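Local structure of ferritin, putative (Archaeoglobus fulgidus, 5LS9) at residues L12-I16 with M59-V63; Y21-Y26 with H91-E96; L38-W44 with D157-R163; P85-E90 with I139-R144. The protein probably stores iron as a ferritin, assembling as a 24-subunit shell whose four-helix subunits carry a metal site, here in a humanized form for cell-targeted delivery. The protein carries 10 engineered substitutions. One frame throughout, in Å; residues are numbered along the deposited sequence.

Contact 1. Residues L12-I16 with M59-V63; sequences LNRQI and MFDFV
Met59 pushes its thioether into a hollow formed by Leu12, Gln15 and Ile16, residues spread over about one helical turn of the facing helix. With CG anti to its backbone N (chi1 -163°) the chain runs straight across the gap and then bends at chi3. SD therefore comes to rest 3.6 Å from Gln15 CG, while CE lies 3.9 Å from Leu12 CD2; the Met59 chain crosses both Leu12 and Gln15 at about a right angle. Ile16 answers from the other helix: its CG1 lies 3.7 Å from Met59 CG, and CD1 reaches on to the backbone of Phe60, 3.9 Å from Phe60 CA. Leu12 and Val63 lie alongside each other, pointing opposite ways, with Leu12 CD1 4.0 Å from Val63 CG2. Cutting Met59 back to an alanine is likely to leave Leu12 CD2 and Gln15 CG without the sulfur they pack on, opening a gap between the helices. The amide of Gln15 turns away from this packing to hydrogen-bond Glu19, a ligand of the magnesium ion. The two segments run nearly antiparallel, at 160°, in helices 6-35 and 39-65; helix 85-112 covers Gln15, and helix 116-146 meets Met59 through Tyr125.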
loop_
_atom_site.group_PDB
_atom_site.type_symbol
_atom_site.label_atom_id
_atom_site.label_comp_id
_atom_site.label_asym_id
_atom_site.label_seq_id
_atom_site.Cartn_x
_atom_site.Cartn_y
_atom_site.Cartn_z
ATOM N N LEU F 12 39.292 46.398 -2.914
ATOM C CA LEU F 12 38.131 45.565 -3.276
ATOM C C LEU F 12 37.132 46.316 -4.165
ATOM O O LEU F 12 36.527 45.720 -5.052
ATOM C CB LEU F 12 37.423 45.030 -2.021
ATOM C CG LEU F 12 38.175 44.013 -1.148
ATOM C CD1 LEU F 12 37.419 43.786 0.156
ATOM C CD2 LEU F 12 38.392 42.693 -1.871
ATOM N N ASN F 13 36.954 47.613 -3.919
ATOM C CA ASN F 13 36.186 48.470 -4.827
ATOM C C ASN F 13 36.763 48.489 -6.235
ATOM O O ASN F 13 36.020 48.595 -7.218
ATOM C CB ASN F 13 36.135 49.897 -4.302
ATOM C CG ASN F 13 35.093 50.077 -3.230
ATOM O OD1 ASN F 13 33.910 49.873 -3.470
ATOM N ND2 ASN F 13 35.519 50.479 -2.047
ATOM N N ARG F 14 38.090 48.406 -6.321
ATOM C CA ARG F 14 38.773 48.270 -7.603
ATOM C C ARG F 14 38.426 46.934 -8.236
ATOM O O ARG F 14 38.039 46.888 -9.406
ATOM C CB ARG F 14 40.295 48.398 -7.451
ATOM C CG ARG F 14 40.799 49.831 -7.329
ATOM C CD ARG F 14 40.741 50.554 -8.669
ATOM N NE ARG F 14 40.666 52.005 -8.504
ATOM C CZ ARG F 14 40.245 52.862 -9.436
ATOM N NH1 ARG F 14 39.841 52.437 -10.631
ATOM N NH2 ARG F 14 40.225 54.165 -9.165
ATOM N N GLN F 15 38.546 45.853 -7.459
ATOM C CA GLN F 15 38.255 44.511 -7.970
ATOM C C GLN F 15 36.802 44.446 -8.438
ATOM O O GLN F 15 36.544 44.106 -9.598
ATOM C CB GLN F 15 38.583 43.432 -6.924
ATOM C CG GLN F 15 38.388 41.987 -7.388
ATOM C CD GLN F 15 39.194 41.614 -8.631
ATOM O OE1 GLN F 15 40.183 42.272 -8.979
ATOM N NE2 GLN F 15 38.774 40.542 -9.304
ATOM N N ILE F 16 35.867 44.827 -7.566
ATOM C CA ILE F 16 34.452 44.943 -7.947
ATOM C C ILE F 16 34.299 45.636 -9.306
ATOM O O ILE F 16 33.593 45.144 -10.177
ATOM C CB ILE F 16 33.620 45.731 -6.915
ATOM C CG1 ILE F 16 33.428 44.934 -5.634
ATOM C CG2 ILE F 16 32.235 46.023 -7.475
ATOM C CD1 ILE F 16 32.855 45.743 -4.493
ATOM N N MET F 59 31.189 40.049 -3.814
ATOM C CA MET F 59 32.151 40.967 -3.206
ATOM C C MET F 59 31.438 42.209 -2.678
ATOM O O MET F 59 31.701 42.652 -1.557
ATOM C CB MET F 59 33.232 41.356 -4.232
ATOM C CG MET F 59 34.490 41.977 -3.630
ATOM S SD MET F 59 35.946 41.951 -4.708
ATOM C CE MET F 59 36.578 40.300 -4.417
ATOM N N PHE F 60 30.534 42.756 -3.496
ATOM C CA PHE F 60 29.707 43.907 -3.122
ATOM C C PHE F 60 29.184 43.686 -1.719
ATOM O O PHE F 60 29.437 44.495 -0.828
ATOM C CB PHE F 60 28.533 44.080 -4.106
ATOM C CG PHE F 60 27.681 45.311 -3.863
ATOM C CD1 PHE F 60 26.736 45.343 -2.832
ATOM C CD2 PHE F 60 27.789 46.422 -4.690
ATOM C CE1 PHE F 60 25.948 46.467 -2.620
ATOM C CE2 PHE F 60 27.001 47.546 -4.481
ATOM C CZ PHE F 60 26.080 47.568 -3.447
ATOM N N ASP F 61 28.483 42.569 -1.532
ATOM C CA ASP F 61 27.868 42.243 -0.246
ATOM C C ASP F 61 28.911 42.140 0.844
ATOM O O ASP F 61 28.702 42.647 1.948
ATOM C CB ASP F 61 27.082 40.930 -0.321
ATOM C CG ASP F 61 25.856 41.034 -1.204
ATOM O OD1 ASP F 61 25.083 42.012 -1.065
ATOM O OD2 ASP F 61 25.673 40.129 -2.042
ATOM N N PHE F 62 30.030 41.490 0.528
ATOM C CA PHE F 62 31.083 41.269 1.513
ATOM C C PHE F 62 31.559 42.575 2.127
ATOM O O PHE F 62 31.532 42.735 3.345
ATOM C CB PHE F 62 32.275 40.528 0.907
ATOM C CG PHE F 62 33.353 40.226 1.911
ATOM C CD1 PHE F 62 33.123 39.319 2.941
ATOM C CD2 PHE F 62 34.577 40.866 1.849
ATOM C CE1 PHE F 62 34.097 39.050 3.878
ATOM C CE2 PHE F 62 35.560 40.595 2.786
ATOM C CZ PHE F 62 35.319 39.684 3.799
ATOM N N VAL F 63 31.970 43.507 1.276
ATOM C CA VAL F 63 32.445 44.827 1.715
ATOM C C VAL F 63 31.490 45.462 2.732
ATOM O O VAL F 63 31.928 45.932 3.790
ATOM C CB VAL F 63 32.631 45.791 0.512
ATOM C CG1 VAL F 63 32.872 47.218 0.987
ATOM C CG2 VAL F 63 33.781 45.333 -0.377
#

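Contact 2. Residues Y21-Y26 with H91-E96; sequences YSAYLY and HVYEHE
Tyr21-Tyr26 and His91-Glu96 run antiparallel at 180°, their axes 12.1 Å apart, a spacing bridged by long side chains. His95 spans most of it, its imidazole seated as a knob in the hole formed by Tyr21, Ser22, Leu25 and Tyr26. Chi1 of 179° sets CG anti to the backbone N and sends the ring straight across. NE2 then donates to Ser22 OG at 3.1 Å, with the oxygen only 2° out of the imidazole plane; the same hydroxyl also bonds to Ala18 O. Leu25 CD2 lies over one face of the His95 ring, 3.6 Å from its centroid, a CH-pi contact. Together the in-plane bond and the methyl over the face fix both the reach and the rotation of the imidazole. Farther along, the edge of the Tyr26 ring meets Val92, CE1 to CG2 3.9 Å, and its OH lies 2.9 Å from Glu96 OE2. Glu96 OE1 is held by Gln129, a ligand of the magnesium ion, which places this end of the contact beside the metal site. Helices 6-35 and 85-112 face each other here; helix 39-65 packs on Ala23 and Tyr26, and helix 116-146 covers Val92 through Ala136.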
loop_
_atom_site.group_PDB
_atom_site.type_symbol
_atom_site.label_atom_id
_atom_site.label_comp_id
_atom_site.label_asym_id
_atom_site.label_seq_id
_atom_site.Cartn_x
_atom_site.Cartn_y
_atom_site.Cartn_z
ATOM N N TYR F 21 33.867 45.450 -15.137
ATOM C CA TYR F 21 34.375 45.635 -16.493
ATOM C C TYR F 21 34.475 44.285 -17.227
ATOM O O TYR F 21 34.116 44.185 -18.400
ATOM C CB TYR F 21 35.719 46.370 -16.514
ATOM C CG TYR F 21 36.302 46.439 -17.913
ATOM C CD1 TYR F 21 35.557 46.962 -18.975
ATOM C CD2 TYR F 21 37.576 45.950 -18.185
ATOM C CE1 TYR F 21 36.068 47.004 -20.260
ATOM C CE2 TYR F 21 38.099 45.999 -19.469
ATOM C CZ TYR F 21 37.340 46.526 -20.500
ATOM O OH TYR F 21 37.852 46.574 -21.770
ATOM N N SER F 22 34.951 43.254 -16.528
ATOM C CA SER F 22 35.014 41.901 -17.091
ATOM C C SER F 22 33.646 41.483 -17.627
ATOM O O SER F 22 33.552 40.937 -18.720
ATOM C CB SER F 22 35.519 40.890 -16.052
ATOM O OG SER F 22 36.751 41.309 -15.472
ATOM N N ALA F 23 32.587 41.762 -16.869
ATOM C CA ALA F 23 31.216 41.512 -17.328
ATOM C C ALA F 23 30.892 42.309 -18.590
ATOM O O ALA F 23 30.460 41.763 -19.596
ATOM C CB ALA F 23 30.225 41.856 -16.228
ATOM N N TYR F 24 31.122 43.612 -18.535
ATOM C CA TYR F 24 30.881 44.470 -19.680
ATOM C C TYR F 24 31.669 43.986 -20.920
ATOM O O TYR F 24 31.179 44.077 -22.046
ATOM C CB TYR F 24 31.213 45.929 -19.322
ATOM C CG TYR F 24 30.391 46.967 -20.065
ATOM C CD1 TYR F 24 28.995 46.900 -20.091
ATOM C CD2 TYR F 24 31.005 48.025 -20.729
ATOM C CE1 TYR F 24 28.241 47.842 -20.773
ATOM C CE2 TYR F 24 30.256 48.974 -21.414
ATOM C CZ TYR F 24 28.877 48.881 -21.432
ATOM O OH TYR F 24 28.139 49.828 -22.113
ATOM N N LEU F 25 32.870 43.449 -20.714
ATOM C CA LEU F 25 33.667 42.899 -21.819
ATOM C C LEU F 25 32.978 41.701 -22.464
ATOM O O LEU F 25 32.847 41.644 -23.691
ATOM C CB LEU F 25 35.067 42.491 -21.336
ATOM C CG LEU F 25 36.046 41.857 -22.339
ATOM C CD1 LEU F 25 36.480 42.864 -23.393
ATOM C CD2 LEU F 25 37.265 41.281 -21.632
ATOM N N TYR F 26 32.544 40.747 -21.640
ATOM C CA TYR F 26 31.949 39.509 -22.154
ATOM C C TYR F 26 30.602 39.774 -22.805
ATOM O O TYR F 26 30.235 39.096 -23.761
ATOM C CB TYR F 26 31.830 38.447 -21.055
ATOM C CG TYR F 26 33.166 38.048 -20.456
ATOM C CD1 TYR F 26 34.198 37.588 -21.256
ATOM C CD2 TYR F 26 33.387 38.127 -19.092
ATOM C CE1 TYR F 26 35.412 37.228 -20.710
ATOM C CE2 TYR F 26 34.595 37.765 -18.542
ATOM C CZ TYR F 26 35.598 37.318 -19.355
ATOM O OH TYR F 26 36.792 36.969 -18.798
ATOM N N HIS F 91 41.882 36.548 -26.054
ATOM C CA HIS F 91 41.790 37.732 -25.197
ATOM C C HIS F 91 41.152 37.388 -23.851
ATOM O O HIS F 91 41.562 37.910 -22.808
ATOM C CB HIS F 91 40.993 38.844 -25.871
ATOM C CG HIS F 91 41.213 40.189 -25.258
ATOM N ND1 HIS F 91 40.328 40.756 -24.366
ATOM C CD2 HIS F 91 42.228 41.075 -25.396
ATOM C CE1 HIS F 91 40.781 41.939 -23.991
ATOM N NE2 HIS F 91 41.933 42.156 -24.602
ATOM N N VAL F 92 40.150 36.511 -23.886
ATOM C CA VAL F 92 39.480 36.037 -22.672
ATOM C C VAL F 92 40.506 35.426 -21.714
ATOM O O VAL F 92 40.535 35.762 -20.531
ATOM C CB VAL F 92 38.368 35.005 -23.005
ATOM C CG1 VAL F 92 37.821 34.338 -21.747
ATOM C CG2 VAL F 92 37.235 35.672 -23.771
ATOM N N TYR F 93 41.349 34.539 -22.232
ATOM C CA TYR F 93 42.390 33.912 -21.421
ATOM C C TYR F 93 43.306 34.982 -20.807
ATOM O O TYR F 93 43.322 35.154 -19.584
ATOM C CB TYR F 93 43.181 32.894 -22.259
ATOM C CG TYR F 93 44.278 32.155 -21.507
ATOM C CD1 TYR F 93 43.993 31.428 -20.355
ATOM C CD2 TYR F 93 45.594 32.166 -21.967
ATOM C CE1 TYR F 93 44.989 30.744 -19.674
ATOM C CE2 TYR F 93 46.596 31.489 -21.291
ATOM C CZ TYR F 93 46.291 30.779 -20.147
ATOM O OH TYR F 93 47.287 30.103 -19.481
ATOM N N GLU F 94 44.018 35.728 -21.655
ATOM C CA GLU F 94 44.979 36.746 -21.187
ATOM C C GLU F 94 44.337 37.870 -20.360
ATOM O O GLU F 94 45.025 38.513 -19.569
ATOM C CB GLU F 94 45.776 37.345 -22.355
ATOM C CG GLU F 94 47.076 36.605 -22.670
ATOM C CD GLU F 94 47.842 37.189 -23.857
ATOM O OE1 GLU F 94 47.259 37.988 -24.628
ATOM O OE2 GLU F 94 49.035 36.846 -24.030
ATOM N N HIS F 95 43.037 38.108 -20.547
ATOM C CA HIS F 95 42.279 38.979 -19.648
ATOM C C HIS F 95 42.059 38.265 -18.318
ATOM O O HIS F 95 42.279 38.856 -17.258
ATOM C CB HIS F 95 40.926 39.383 -20.261
ATOM C CG HIS F 95 40.083 40.253 -19.370
ATOM N ND1 HIS F 95 40.064 41.629 -19.469
ATOM C CD2 HIS F 95 39.228 39.941 -18.369
ATOM C CE1 HIS F 95 39.239 42.124 -18.564
ATOM N NE2 HIS F 95 38.722 41.120 -17.880
ATOM N N GLU F 96 41.622 37.002 -18.374
ATOM C CA GLU F 96 41.333 36.243 -17.153
ATOM C C GLU F 96 42.589 35.920 -16.360
ATOM O O GLU F 96 42.535 35.875 -15.135
ATOM C CB GLU F 96 40.558 34.951 -17.441
ATOM C CG GLU F 96 39.070 35.149 -17.698
ATOM C CD GLU F 96 38.267 35.452 -16.439
ATOM O OE1 GLU F 96 38.859 35.910 -15.431
ATOM O OE2 GLU F 96 37.031 35.226 -16.464
#

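Contact 3. Residues L38-W44 with D157-R163; sequences LKGFSNW and DKELSLR
Asp157 turns its carboxylate to the first turn of helix 39-65, where OD1 accepts from Gly40 N at 2.7 Å and, weakly, from Phe41 N at 3.4 Å. The Gly40 bond is bent, 138° at the hydrogen, and reaches the syn side of OD1 at 29° out of the carboxylate plane. Asp157 thus occupies amides at a helix start, where the helix dipole would probably favour its negative charge. The Phe41 ring is nearly coplanar with the carboxylate and meets OD1 at its edge, while Leu160 CD1 sits over one face, 3.9 Å from the ring centroid. Gly40 CA approaches Asp157 O at 3.3 Å in a CA-H...O contact. Ser161 OG is satisfied within its own segment by Lys158 O, at 2.6 Å, and Ser42 OG likewise by Lys39 O. The extended chain of Arg163 brings NH1 over the Trp44 face, the guanidinium tilted about 45° to the ring, with CZ 4.4 Å from the five-membered ring centroid in a cation-pi contact. Arg163 NH2 forms a salt bridge with Glu51, and NH1 bonds to Gln48. A type I turn from Leu160 to Arg163 brings the chain round to this position. The arrangement is characteristic of the ferritin subunit, whose short C-terminal helix, here 150-160, packs against the end of the four-helix bundle.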
loop_
_atom_site.group_PDB
_atom_site.type_symbol
_atom_site.label_atom_id
_atom_site.label_comp_id
_atom_site.label_asym_id
_atom_site.label_seq_id
_atom_site.Cartn_x
_atom_site.Cartn_y
_atom_site.Cartn_z
ATOM N N LEU F 38 26.969 33.273 -34.745
ATOM C CA LEU F 38 27.308 32.167 -33.834
ATOM C C LEU F 38 26.484 32.207 -32.548
ATOM O O LEU F 38 26.839 32.914 -31.601
ATOM C CB LEU F 38 28.804 32.178 -33.492
ATOM C CG LEU F 38 29.753 31.659 -34.574
ATOM C CD1 LEU F 38 31.196 31.973 -34.208
ATOM C CD2 LEU F 38 29.575 30.165 -34.811
ATOM N N LYS F 39 25.415 31.409 -32.507
ATOM C CA LYS F 39 24.415 31.474 -31.425
ATOM C C LYS F 39 24.844 30.775 -30.131
ATOM O O LYS F 39 24.406 31.152 -29.041
ATOM C CB LYS F 39 23.067 30.898 -31.895
ATOM C CG LYS F 39 22.525 31.486 -33.196
ATOM C CD LYS F 39 21.729 32.775 -33.003
ATOM C CE LYS F 39 22.553 33.903 -32.404
ATOM N NZ LYS F 39 21.970 35.252 -32.648
ATOM N N GLY F 40 25.688 29.755 -30.253
ATOM C CA GLY F 40 26.235 29.057 -29.092
ATOM C C GLY F 40 27.344 29.838 -28.412
ATOM O O GLY F 40 27.416 29.896 -27.182
ATOM N N PHE F 41 28.215 30.443 -29.213
ATOM C CA PHE F 41 29.268 31.301 -28.680
ATOM C C PHE F 41 28.642 32.498 -27.969
ATOM O O PHE F 41 29.060 32.867 -26.867
ATOM C CB PHE F 41 30.195 31.781 -29.800
ATOM C CG PHE F 41 31.156 30.738 -30.271
ATOM C CD1 PHE F 41 30.748 29.727 -31.124
ATOM C CD2 PHE F 41 32.470 30.762 -29.849
ATOM C CE1 PHE F 41 31.639 28.758 -31.548
ATOM C CE2 PHE F 41 33.371 29.800 -30.268
ATOM C CZ PHE F 41 32.954 28.796 -31.120
ATOM N N SER F 42 27.633 33.092 -28.607
ATOM C CA SER F 42 26.892 34.218 -28.029
ATOM C C SER F 42 26.300 33.860 -26.667
ATOM O O SER F 42 26.405 34.636 -25.719
ATOM C CB SER F 42 25.773 34.686 -28.972
ATOM O OG SER F 42 24.659 33.815 -28.933
ATOM N N ASN F 43 25.681 32.684 -26.581
ATOM C CA ASN F 43 25.111 32.202 -25.330
ATOM C C ASN F 43 26.165 32.085 -24.217
ATOM O O ASN F 43 25.912 32.485 -23.073
ATOM C CB ASN F 43 24.421 30.853 -25.551
ATOM C CG ASN F 43 23.793 30.306 -24.280
ATOM O OD1 ASN F 43 24.388 29.476 -23.583
ATOM N ND2 ASN F 43 22.596 30.787 -23.958
ATOM N N TRP F 44 27.337 31.551 -24.567
ATOM C CA TRP F 44 28.442 31.341 -23.614
ATOM C C TRP F 44 28.917 32.624 -22.947
ATOM O O TRP F 44 29.133 32.655 -21.736
ATOM C CB TRP F 44 29.633 30.706 -24.321
ATOM C CG TRP F 44 30.668 30.124 -23.401
ATOM C CD1 TRP F 44 30.724 28.841 -22.963
ATOM C CD2 TRP F 44 31.799 30.795 -22.828
ATOM N NE1 TRP F 44 31.815 28.665 -22.155
ATOM C CE2 TRP F 44 32.496 29.849 -22.057
ATOM C CE3 TRP F 44 32.286 32.104 -22.888
ATOM C CZ2 TRP F 44 33.653 30.164 -21.348
ATOM C CZ3 TRP F 44 33.438 32.418 -22.182
ATOM C CH2 TRP F 44 34.106 31.449 -21.421
ATOM N N ASP F 157 30.078 25.255 -31.875
ATOM C CA ASP F 157 29.046 26.267 -31.648
ATOM C C ASP F 157 27.914 25.691 -30.819
ATOM O O ASP F 157 27.701 26.108 -29.683
ATOM C CB ASP F 157 28.491 26.797 -32.975
ATOM C CG ASP F 157 27.315 27.739 -32.782
ATOM O OD1 ASP F 157 27.462 28.710 -32.007
ATOM O OD2 ASP F 157 26.248 27.514 -33.397
ATOM N N LYS F 158 27.223 24.703 -31.380
ATOM C CA LYS F 158 26.029 24.129 -30.751
ATOM C C LYS F 158 26.299 23.711 -29.308
ATOM O O LYS F 158 25.463 23.915 -28.427
ATOM C CB LYS F 158 25.528 22.929 -31.560
ATOM C CG LYS F 158 24.136 22.447 -31.189
ATOM C CD LYS F 158 23.726 21.273 -32.067
ATOM C CE LYS F 158 22.412 20.645 -31.618
ATOM N NZ LYS F 158 21.962 19.543 -32.521
ATOM N N GLU F 159 27.479 23.141 -29.076
ATOM C CA GLU F 159 27.830 22.603 -27.764
ATOM C C GLU F 159 27.791 23.691 -26.689
ATOM O O GLU F 159 27.196 23.497 -25.632
ATOM C CB GLU F 159 29.208 21.940 -27.805
ATOM C CG GLU F 159 29.180 20.472 -27.428
ATOM C CD GLU F 159 30.555 19.844 -27.426
ATOM O OE1 GLU F 159 31.490 20.452 -27.993
ATOM O OE2 GLU F 159 30.697 18.739 -26.859
ATOM N N LEU F 160 28.406 24.838 -26.980
ATOM C CA LEU F 160 28.436 25.977 -26.051
ATOM C C LEU F 160 27.048 26.529 -25.699
ATOM O O LEU F 160 26.883 27.133 -24.635
ATOM C CB LEU F 160 29.318 27.085 -26.620
ATOM C CG LEU F 160 30.793 26.679 -26.688
ATOM C CD1 LEU F 160 31.426 27.065 -28.014
ATOM C CD2 LEU F 160 31.592 27.267 -25.541
ATOM N N SER F 161 26.067 26.309 -26.584
ATOM C CA SER F 161 24.651 26.656 -26.331
ATOM C C SER F 161 24.109 26.096 -25.016
ATOM O O SER F 161 23.258 26.711 -24.382
ATOM C CB SER F 161 23.734 26.142 -27.451
ATOM O OG SER F 161 24.333 26.235 -28.723
ATOM N N LEU F 162 24.611 24.929 -24.613
ATOM C CA LEU F 162 24.055 24.184 -23.479
ATOM C C LEU F 162 24.584 24.632 -22.107
ATOM O O LEU F 162 24.250 24.031 -21.087
ATOM C CB LEU F 162 24.287 22.677 -23.677
ATOM C CG LEU F 162 23.582 22.021 -24.878
ATOM C CD1 LEU F 162 24.454 22.000 -26.124
ATOM C CD2 LEU F 162 23.163 20.597 -24.552
ATOM N N ARG F 163 25.400 25.679 -22.068
ATOM C CA ARG F 163 25.789 26.267 -20.789
ATOM C C ARG F 163 24.594 27.009 -20.183
ATOM O O ARG F 163 23.709 27.458 -20.909
ATOM C CB ARG F 163 26.959 27.222 -20.974
ATOM C CG ARG F 163 27.639 27.600 -19.675
ATOM C CD ARG F 163 28.633 28.732 -19.862
ATOM N NE ARG F 163 29.332 29.024 -18.616
ATOM C CZ ARG F 163 30.320 29.905 -18.487
ATOM N NH1 ARG F 163 30.738 30.609 -19.531
ATOM N NH2 ARG F 163 30.889 30.089 -17.304
#

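Contact 4. Residues P85-E90 with I139-R144; sequences PLAAFE and IVEKLR
Glu90, its chain extended beyond CG, reaches across to form a salt bridge with Arg144: Arg144 NH1 donates to Glu90 OE2 at 3.1 Å, weakly, with 132° at the hydrogen and the carboxylate and guanidinium planes 56° apart. Nearer the backbone, Glu90 CG rests 3.8 Å from Val140 CG1, and Leu86 CD1 comes to 3.7 Å from Leu143 CB where the two leucines pass side by side, head to tail. Helices 85-112 and 116-146, the second antiparallel pair of the ferritin four-helix bundle, meet here with segment axes 9.1 Å apart at 158°. On the inward side, Ile139 CG2 sits over one face of the Phe89 ring, 3.9 Å from its centroid and displaced from its centre, while Leu143 CD1 lies 3.8 Å from Phe89 CD2. Replacing Phe89 by alanine would probably leave Ile139 CG2 and Leu143 CD1 without their aromatic partner and open a gap toward Trp44, whose ring meets Phe89 edge-to-face. Leu153 and Leu156 of helix 150-160 pack on Leu143.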
loop_
_atom_site.group_PDB
_atom_site.type_symbol
_atom_site.label_atom_id
_atom_site.label_comp_id
_atom_site.label_asym_id
_atom_site.label_seq_id
_atom_site.Cartn_x
_atom_site.Cartn_y
_atom_site.Cartn_z
ATOM N N PRO F 85 36.871 34.308 -33.862
ATOM C CA PRO F 85 36.495 33.587 -32.648
ATOM C C PRO F 85 37.705 33.074 -31.849
ATOM O O PRO F 85 37.670 33.057 -30.615
ATOM C CB PRO F 85 35.670 32.423 -33.192
ATOM C CG PRO F 85 35.018 32.984 -34.409
ATOM C CD PRO F 85 36.034 33.914 -35.013
ATOM N N LEU F 86 38.762 32.668 -32.553
ATOM C CA LEU F 86 40.000 32.221 -31.918
ATOM C C LEU F 86 40.722 33.360 -31.190
ATOM O O LEU F 86 41.067 33.225 -30.011
ATOM C CB LEU F 86 40.916 31.588 -32.964
ATOM C CG LEU F 86 42.312 31.139 -32.535
ATOM C CD1 LEU F 86 42.329 30.365 -31.217
ATOM C CD2 LEU F 86 42.914 30.302 -33.652
ATOM N N ALA F 87 40.946 34.472 -31.892
ATOM C CA ALA F 87 41.573 35.662 -31.291
ATOM C C ALA F 87 40.722 36.240 -30.155
ATOM O O ALA F 87 41.250 36.708 -29.143
ATOM C CB ALA F 87 41.819 36.725 -32.353
ATOM N N ALA F 88 39.402 36.204 -30.338
ATOM C CA ALA F 88 38.456 36.611 -29.307
ATOM C C ALA F 88 38.729 35.860 -28.019
ATOM O O ALA F 88 38.918 36.477 -26.976
ATOM C CB ALA F 88 37.027 36.351 -29.764
ATOM N N PHE F 89 38.763 34.530 -28.105
ATOM C CA PHE F 89 38.966 33.679 -26.923
ATOM C C PHE F 89 40.388 33.698 -26.376
ATOM O O PHE F 89 40.604 33.315 -25.232
ATOM C CB PHE F 89 38.543 32.228 -27.192
ATOM C CG PHE F 89 37.174 31.891 -26.669
ATOM C CD1 PHE F 89 36.931 31.866 -25.300
ATOM C CD2 PHE F 89 36.130 31.591 -27.537
ATOM C CE1 PHE F 89 35.675 31.553 -24.809
ATOM C CE2 PHE F 89 34.872 31.275 -27.051
ATOM C CZ PHE F 89 34.644 31.253 -25.687
ATOM N N GLU F 90 41.356 34.120 -27.188
ATOM C CA GLU F 90 42.716 34.341 -26.689
ATOM C C GLU F 90 42.826 35.627 -25.870
ATOM O O GLU F 90 43.758 35.774 -25.074
ATOM C CB GLU F 90 43.733 34.339 -27.825
ATOM C CG GLU F 90 44.109 32.940 -28.268
ATOM C CD GLU F 90 45.141 32.940 -29.371
ATOM O OE1 GLU F 90 44.845 33.501 -30.447
ATOM O OE2 GLU F 90 46.237 32.376 -29.167
ATOM N N ILE F 139 38.943 25.943 -24.724
ATOM C CA ILE F 139 38.304 26.402 -25.958
ATOM C C ILE F 139 39.311 27.067 -26.909
ATOM O O ILE F 139 39.219 26.895 -28.130
ATOM C CB ILE F 139 37.116 27.354 -25.661
ATOM C CG1 ILE F 139 36.087 26.661 -24.760
ATOM C CG2 ILE F 139 36.431 27.803 -26.950
ATOM C CD1 ILE F 139 35.200 27.617 -23.990
ATOM N N VAL F 140 40.256 27.824 -26.354
ATOM C CA VAL F 140 41.329 28.432 -27.152
ATOM C C VAL F 140 42.023 27.355 -27.975
ATOM O O VAL F 140 42.156 27.487 -29.196
ATOM C CB VAL F 140 42.380 29.141 -26.265
ATOM C CG1 VAL F 140 43.654 29.424 -27.046
ATOM C CG2 VAL F 140 41.820 30.435 -25.698
ATOM N N GLU F 141 42.458 26.300 -27.282
ATOM C CA GLU F 141 43.085 25.132 -27.903
ATOM C C GLU F 141 42.186 24.532 -28.980
ATOM O O GLU F 141 42.608 24.383 -30.124
ATOM C CB GLU F 141 43.405 24.053 -26.857
ATOM C CG GLU F 141 44.650 24.296 -26.015
ATOM C CD GLU F 141 44.856 23.200 -24.973
ATOM O OE1 GLU F 141 44.036 23.098 -24.036
ATOM O OE2 GLU F 141 45.839 22.436 -25.084
ATOM N N LYS F 142 40.950 24.198 -28.612
ATOM C CA LYS F 142 39.994 23.613 -29.561
ATOM C C LYS F 142 39.834 24.440 -30.826
ATOM O O LYS F 142 39.659 23.881 -31.903
ATOM C CB LYS F 142 38.618 23.422 -28.925
ATOM C CG LYS F 142 38.577 22.300 -27.909
ATOM C CD LYS F 142 37.292 21.497 -27.994
ATOM C CE LYS F 142 37.362 20.296 -27.064
ATOM N NZ LYS F 142 36.334 19.275 -27.388
ATOM N N LEU F 143 39.889 25.764 -30.691
ATOM C CA LEU F 143 39.736 26.651 -31.841
ATOM C C LEU F 143 40.945 26.647 -32.782
ATOM O O LEU F 143 40.786 26.852 -33.984
ATOM C CB LEU F 143 39.396 28.072 -31.386
ATOM C CG LEU F 143 37.946 28.263 -30.932
ATOM C CD1 LEU F 143 37.744 29.634 -30.314
ATOM C CD2 LEU F 143 36.966 28.075 -32.083
ATOM N N ARG F 144 42.140 26.407 -32.249
ATOM C CA ARG F 144 43.327 26.222 -33.091
ATOM C C ARG F 144 43.274 24.893 -33.853
ATOM O O ARG F 144 43.556 24.853 -35.056
ATOM C CB ARG F 144 44.610 26.292 -32.261
ATOM C CG ARG F 144 44.903 27.676 -31.698
ATOM C CD ARG F 144 46.138 27.662 -30.812
ATOM N NE ARG F 144 46.076 28.678 -29.763
ATOM C CZ ARG F 144 46.788 28.649 -28.635
ATOM N NH1 ARG F 144 46.656 29.626 -27.742
ATOM N NH2 ARG F 144 47.631 27.653 -28.386
#

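Overall arrangement
Contacts 1 and 2 share helix 6-35, 1 and 3 share helix 39-65, 2 and 4 share helix 85-112, and contact 4 adds helix 116-146. Along the chain contact 1 closes before contact 4 opens and contact 4 nests inside contact 3; the other pairs interleave. The centres of contacts 1 and 3 lie about 30 Å apart, across the chain's centre, with the centre of contact 2 about 5 Å from it. Contacts 3 and 4 touch, Phe41 CD2 to Phe89 CE2 3.7 Å, in an aromatic core joining helix 150-160 to the bundle. Contacts 1 and 2 each have a side chain about 5 Å from the magnesium ion, consistent with a metal site enclosed by the bundle.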